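Local coordinates for protein tyrosine--tRNA ligase (PDB 2CYC) that probably activates tyrosine with ATP and transfers it to the acceptor end of tRNA(Tyr), as a homodimeric class I aminoacyl-tRNA synthetase, at residues A[40-52]-A[97-109]. Numbering follows the deposited sequence.
Sequences FEISGYIHLGTGL and YFKVGMEKSIEVM. With TYR (tyrosine), chain C.
Tyr97 and Phe98 both swing CG opposite their own backbone N (chi1 -160° for Phe98), which carries the two rings off helix 87-108 into the 41-47 loop. The Phe98 ring is gripped on both faces by CH-pi contacts: Ile42 CD1 lies over one, 4.2 Å from the centroid, and Ile46 CD1 over the other at 4.1 Å. Its far end runs into Phe40, with Phe98 CZ 3.5 Å from Phe40 CB and the two ring planes inclined at 47°. Phe40 takes the sulfur of Met102 over one face, a Met-aromatic contact with SD 4.6 Å from the ring centroid. With an alanine at Phe98, Ile42 and Ile46 would probably lose the ring that separates them, and Phe40 CB an aromatic neighbour.

Ile46 N donates a nearly straight bond to Tyr97 OH (3.0 Å, 168°), arriving at the ring edge in plane, and His264 holds the same oxygen.

Further along, Gly101 admits Ile46 CD1 to 3.7 Å from its CA, and Gly51 brings its own CA within 3.6 Å of Ser105 CB. Ser105 OG turns back to bond Gly101 O, on the opposite face of that carbonyl from Ser105 N. Leu52 meets Met109 SD.

The loop leaves strand 36-40 beside the bound tyrosine, where Glu41 OE2 bonds Tyr168 and Asn80. His47 is the N-cap of helix 48-63, its ND1 accepting a weak bond from Gly49 N and its NE2 hydrogen-bonded to Ser253 OG of the KMSKS motif. This strand-loop-helix unit is characteristic of the class I Rossmann-type catalytic fold; His-Leu-Gly-Thr at the helix start is probably a variant HIGH signature.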
loop_
_atom_site.group_PDB
_atom_site.type_symbol
_atom_site.label_atom_id
_atom_site.label_comp_id
_atom_site.label_asym_id
_atom_site.label_seq_id
_atom_site.Cartn_x
_atom_site.Cartn_y
_atom_site.Cartn_z
ATOM N N PHE A 40 -14.686 12.121 -4.389
ATOM C CA PHE A 40 -15.130 12.705 -3.137
ATOM C C PHE A 40 -15.177 11.650 -2.060
ATOM O O PHE A 40 -15.575 10.507 -2.299
ATOM C CB PHE A 40 -16.547 13.270 -3.243
ATOM C CG PHE A 40 -16.736 14.270 -4.330
ATOM C CD1 PHE A 40 -17.103 13.862 -5.612
ATOM C CD2 PHE A 40 -16.581 15.626 -4.071
ATOM C CE1 PHE A 40 -17.317 14.794 -6.614
ATOM C CE2 PHE A 40 -16.795 16.566 -5.073
ATOM C CZ PHE A 40 -17.164 16.146 -6.344
ATOM N N GLU A 41 -14.779 12.039 -0.865
ATOM C CA GLU A 41 -14.890 11.134 0.256
ATOM C C GLU A 41 -16.381 11.189 0.608
ATOM O O GLU A 41 -17.069 12.153 0.264
ATOM C CB GLU A 41 -14.057 11.632 1.428
ATOM C CG GLU A 41 -12.572 11.266 1.329
ATOM C CD GLU A 41 -11.868 11.354 2.679
ATOM O OE1 GLU A 41 -12.567 11.545 3.695
ATOM O OE2 GLU A 41 -10.626 11.227 2.724
ATOM N N ILE A 42 -16.874 10.160 1.281
ATOM C CA ILE A 42 -18.277 10.099 1.682
ATOM C C ILE A 42 -18.287 10.241 3.211
ATOM O O ILE A 42 -17.810 9.356 3.926
ATOM C CB ILE A 42 -18.882 8.736 1.263
ATOM C CG1 ILE A 42 -18.564 8.457 -0.221
ATOM C CG2 ILE A 42 -20.385 8.728 1.506
ATOM C CD1 ILE A 42 -19.151 9.489 -1.227
ATOM N N SER A 43 -18.813 11.347 3.724
ATOM C CA SER A 43 -18.799 11.535 5.177
ATOM C C SER A 43 -19.600 12.696 5.740
ATOM O O SER A 43 -19.251 13.208 6.805
ATOM C CB SER A 43 -17.366 11.717 5.651
ATOM O OG SER A 43 -16.818 12.906 5.101
ATOM N N GLY A 44 -20.648 13.126 5.050
ATOM C CA GLY A 44 -21.437 14.230 5.566
ATOM C C GLY A 44 -22.273 14.926 4.511
ATOM O O GLY A 44 -22.294 14.516 3.345
ATOM N N TYR A 45 -22.965 15.982 4.928
ATOM C CA TYR A 45 -23.809 16.751 4.028
ATOM C C TYR A 45 -22.960 17.510 3.024
ATOM O O TYR A 45 -21.846 17.933 3.327
ATOM C CB TYR A 45 -24.688 17.725 4.821
ATOM C CG TYR A 45 -25.685 17.025 5.721
ATOM C CD1 TYR A 45 -25.522 17.019 7.107
ATOM C CD2 TYR A 45 -26.782 16.352 5.183
ATOM C CE1 TYR A 45 -26.428 16.357 7.936
ATOM C CE2 TYR A 45 -27.698 15.686 6.001
ATOM C CZ TYR A 45 -27.514 15.692 7.376
ATOM O OH TYR A 45 -28.409 15.033 8.189
ATOM N N ILE A 46 -23.492 17.666 1.820
ATOM C CA ILE A 46 -22.786 18.361 0.759
ATOM C C ILE A 46 -22.897 19.877 0.933
ATOM O O ILE A 46 -23.981 20.442 0.769
ATOM C CB ILE A 46 -23.362 17.968 -0.620
ATOM C CG1 ILE A 46 -23.108 16.476 -0.880
ATOM C CG2 ILE A 46 -22.748 18.843 -1.719
ATOM C CD1 ILE A 46 -23.925 15.915 -2.044
ATOM N N HIS A 47 -21.786 20.530 1.276
ATOM C CA HIS A 47 -21.800 21.984 1.443
ATOM C C HIS A 47 -21.605 22.622 0.070
ATOM O O HIS A 47 -21.280 21.921 -0.886
ATOM C CB HIS A 47 -20.720 22.433 2.446
ATOM C CG HIS A 47 -19.316 22.150 2.014
ATOM N ND1 HIS A 47 -18.680 22.874 1.028
ATOM C CD2 HIS A 47 -18.410 21.248 2.463
ATOM C CE1 HIS A 47 -17.442 22.433 0.889
ATOM N NE2 HIS A 47 -17.252 21.446 1.748
ATOM N N LEU A 48 -21.812 23.936 -0.039
ATOM C CA LEU A 48 -21.726 24.623 -1.337
ATOM C C LEU A 48 -20.418 24.475 -2.106
ATOM O O LEU A 48 -20.419 24.455 -3.345
ATOM C CB LEU A 48 -22.051 26.117 -1.178
ATOM C CG LEU A 48 -23.367 26.437 -0.466
ATOM C CD1 LEU A 48 -23.682 27.930 -0.590
ATOM C CD2 LEU A 48 -24.481 25.606 -1.070
ATOM N N GLY A 49 -19.304 24.394 -1.388
ATOM C CA GLY A 49 -18.029 24.234 -2.064
ATOM C C GLY A 49 -17.998 22.928 -2.838
ATOM O O GLY A 49 -17.614 22.886 -4.006
ATOM N N THR A 50 -18.431 21.856 -2.188
ATOM C CA THR A 50 -18.441 20.528 -2.797
ATOM C C THR A 50 -19.408 20.427 -3.976
ATOM O O THR A 50 -19.035 20.002 -5.071
ATOM C CB THR A 50 -18.821 19.475 -1.747
ATOM O OG1 THR A 50 -18.001 19.661 -0.591
ATOM C CG2 THR A 50 -18.602 18.069 -2.274
ATOM N N GLY A 51 -20.653 20.826 -3.751
ATOM C CA GLY A 51 -21.635 20.738 -4.811
ATOM C C GLY A 51 -21.549 21.794 -5.895
ATOM O O GLY A 51 -21.424 21.457 -7.079
ATOM N N LEU A 52 -21.602 23.068 -5.502
ATOM C CA LEU A 52 -21.589 24.166 -6.468
ATOM C C LEU A 52 -20.308 24.371 -7.268
ATOM O O LEU A 52 -20.362 24.516 -8.485
ATOM C CB LEU A 52 -21.983 25.482 -5.781
ATOM C CG LEU A 52 -23.288 25.400 -4.982
ATOM C CD1 LEU A 52 -23.800 26.809 -4.733
ATOM C CD2 LEU A 52 -24.338 24.578 -5.745
ATOM N N TYR A 97 -27.506 9.024 -0.949
ATOM C CA TYR A 97 -27.540 10.456 -0.668
ATOM C C TYR A 97 -26.586 11.284 -1.511
ATOM O O TYR A 97 -27.002 12.194 -2.226
ATOM C CB TYR A 97 -27.221 10.736 0.801
ATOM C CG TYR A 97 -26.924 12.200 1.057
ATOM C CD1 TYR A 97 -27.949 13.154 1.041
ATOM C CD2 TYR A 97 -25.613 12.643 1.245
ATOM C CE1 TYR A 97 -27.676 14.507 1.206
ATOM C CE2 TYR A 97 -25.326 13.999 1.407
ATOM C CZ TYR A 97 -26.364 14.926 1.387
ATOM O OH TYR A 97 -26.093 16.265 1.552
ATOM N N PHE A 98 -25.300 10.968 -1.414
ATOM C CA PHE A 98 -24.284 11.736 -2.114
ATOM C C PHE A 98 -24.453 11.818 -3.621
ATOM O O PHE A 98 -24.374 12.901 -4.196
ATOM C CB PHE A 98 -22.886 11.208 -1.770
ATOM C CG PHE A 98 -21.801 12.195 -2.056
ATOM C CD1 PHE A 98 -21.286 12.335 -3.344
ATOM C CD2 PHE A 98 -21.339 13.044 -1.053
ATOM C CE1 PHE A 98 -20.326 13.309 -3.631
ATOM C CE2 PHE A 98 -20.378 14.025 -1.331
ATOM C CZ PHE A 98 -19.874 14.153 -2.625
ATOM N N LYS A 99 -24.680 10.675 -4.257
ATOM C CA LYS A 99 -24.858 10.629 -5.697
ATOM C C LYS A 99 -25.936 11.596 -6.157
ATOM O O LYS A 99 -25.682 12.443 -7.013
ATOM C CB LYS A 99 -25.222 9.214 -6.146
ATOM C CG LYS A 99 -25.559 9.096 -7.639
ATOM C CD LYS A 99 -25.728 7.640 -8.035
ATOM C CE LYS A 99 -25.916 7.478 -9.532
ATOM N NZ LYS A 99 -27.177 8.119 -9.975
ATOM N N VAL A 100 -27.130 11.485 -5.572
ATOM C CA VAL A 100 -28.232 12.352 -5.967
ATOM C C VAL A 100 -28.003 13.807 -5.555
ATOM O O VAL A 100 -28.439 14.728 -6.244
ATOM C CB VAL A 100 -29.596 11.838 -5.407
ATOM C CG1 VAL A 100 -29.649 11.977 -3.900
ATOM C CG2 VAL A 100 -30.751 12.607 -6.067
ATOM N N GLY A 101 -27.314 14.018 -4.437
ATOM C CA GLY A 101 -27.027 15.377 -4.011
ATOM C C GLY A 101 -26.145 16.055 -5.052
ATOM O O GLY A 101 -26.335 17.224 -5.375
ATOM N N MET A 102 -25.176 15.316 -5.587
ATOM C CA MET A 102 -24.280 15.855 -6.610
ATOM C C MET A 102 -25.012 16.072 -7.926
ATOM O O MET A 102 -24.784 17.071 -8.612
ATOM C CB MET A 102 -23.094 14.912 -6.840
ATOM C CG MET A 102 -22.015 15.026 -5.785
ATOM S SD MET A 102 -21.273 16.679 -5.765
ATOM C CE MET A 102 -21.850 17.238 -4.298
ATOM N N GLU A 103 -25.883 15.129 -8.282
ATOM C CA GLU A 103 -26.650 15.246 -9.516
ATOM C C GLU A 103 -27.432 16.559 -9.512
ATOM O O GLU A 103 -27.441 17.285 -10.505
ATOM C CB GLU A 103 -27.616 14.061 -9.673
ATOM C CG GLU A 103 -26.966 12.797 -10.208
ATOM C CD GLU A 103 -27.857 11.556 -10.105
ATOM O OE1 GLU A 103 -27.587 10.578 -10.825
ATOM O OE2 GLU A 103 -28.809 11.545 -9.303
ATOM N N LYS A 104 -28.075 16.872 -8.390
ATOM C CA LYS A 104 -28.849 18.104 -8.308
ATOM C C LYS A 104 -27.961 19.349 -8.254
ATOM O O LYS A 104 -28.354 20.413 -8.727
ATOM C CB LYS A 104 -29.784 18.065 -7.100
ATOM C CG LYS A 104 -30.756 16.881 -7.117
ATOM C CD LYS A 104 -31.602 16.818 -8.392
ATOM C CE LYS A 104 -32.318 15.469 -8.496
ATOM N NZ LYS A 104 -33.145 15.312 -9.736
ATOM N N SER A 105 -26.766 19.222 -7.684
ATOM C CA SER A 105 -25.855 20.360 -7.618
ATOM C C SER A 105 -25.366 20.680 -9.025
ATOM O O SER A 105 -25.301 21.838 -9.420
ATOM C CB SER A 105 -24.663 20.048 -6.717
ATOM O OG SER A 105 -25.066 19.960 -5.363
ATOM N N ILE A 106 -25.023 19.639 -9.777
ATOM C CA ILE A 106 -24.555 19.803 -11.149
ATOM C C ILE A 106 -25.663 20.475 -11.963
ATOM O O ILE A 106 -25.421 21.379 -12.758
ATOM C CB ILE A 106 -24.214 18.428 -11.771
ATOM C CG1 ILE A 106 -22.971 17.852 -11.085
ATOM C CG2 ILE A 106 -24.002 18.561 -13.273
ATOM C CD1 ILE A 106 -22.748 16.389 -11.352
ATOM N N GLU A 107 -26.888 20.036 -11.730
ATOM C CA GLU A 107 -28.029 20.573 -12.436
ATOM C C GLU A 107 -28.256 22.067 -12.192
ATOM O O GLU A 107 -28.430 22.816 -13.149
ATOM C CB GLU A 107 -29.263 19.777 -12.051
ATOM C CG GLU A 107 -30.532 20.212 -12.719
ATOM C CD GLU A 107 -31.680 19.329 -12.304
ATOM O OE1 GLU A 107 -31.728 18.166 -12.760
ATOM O OE2 GLU A 107 -32.520 19.792 -11.504
ATOM N N VAL A 108 -28.245 22.518 -10.937
ATOM C CA VAL A 108 -28.453 23.948 -10.693
ATOM C C VAL A 108 -27.307 24.802 -11.208
ATOM O O VAL A 108 -27.483 25.998 -11.437
ATOM C CB VAL A 108 -28.660 24.292 -9.200
ATOM C CG1 VAL A 108 -29.861 23.532 -8.651
ATOM C CG2 VAL A 108 -27.403 23.991 -8.418
ATOM N N MET A 109 -26.131 24.209 -11.380
ATOM C CA MET A 109 -24.997 24.971 -11.901
ATOM C C MET A 109 -24.988 24.900 -13.426
ATOM O O MET A 109 -24.012 25.273 -14.071
ATOM C CB MET A 109 -23.672 24.447 -11.332
ATOM C CG MET A 109 -23.561 24.618 -9.821
ATOM S SD MET A 109 -24.059 26.295 -9.280
ATOM C CE MET A 109 -22.608 27.252 -9.775
HETATM N N TYR C . -8.916 12.955 -1.407
HETATM C CA TYR C . -10.227 13.488 -1.887
HETATM C C TYR C . -10.884 14.343 -0.804
HETATM O O TYR C . -10.374 14.347 0.337
HETATM C CB TYR C . -11.159 12.328 -2.274
HETATM C CG TYR C . -10.655 11.513 -3.449
HETATM C CD1 TYR C . -10.464 12.098 -4.700
HETATM C CD2 TYR C . -10.370 10.152 -3.310
HETATM C CE1 TYR C . -9.992 11.345 -5.790
HETATM C CE2 TYR C . -9.912 9.393 -4.386
HETATM C CZ TYR C . -9.719 9.992 -5.620
HETATM O OH TYR C . -9.251 9.234 -6.679
HETATM O OXT TYR C . -11.903 14.993 -1.108
#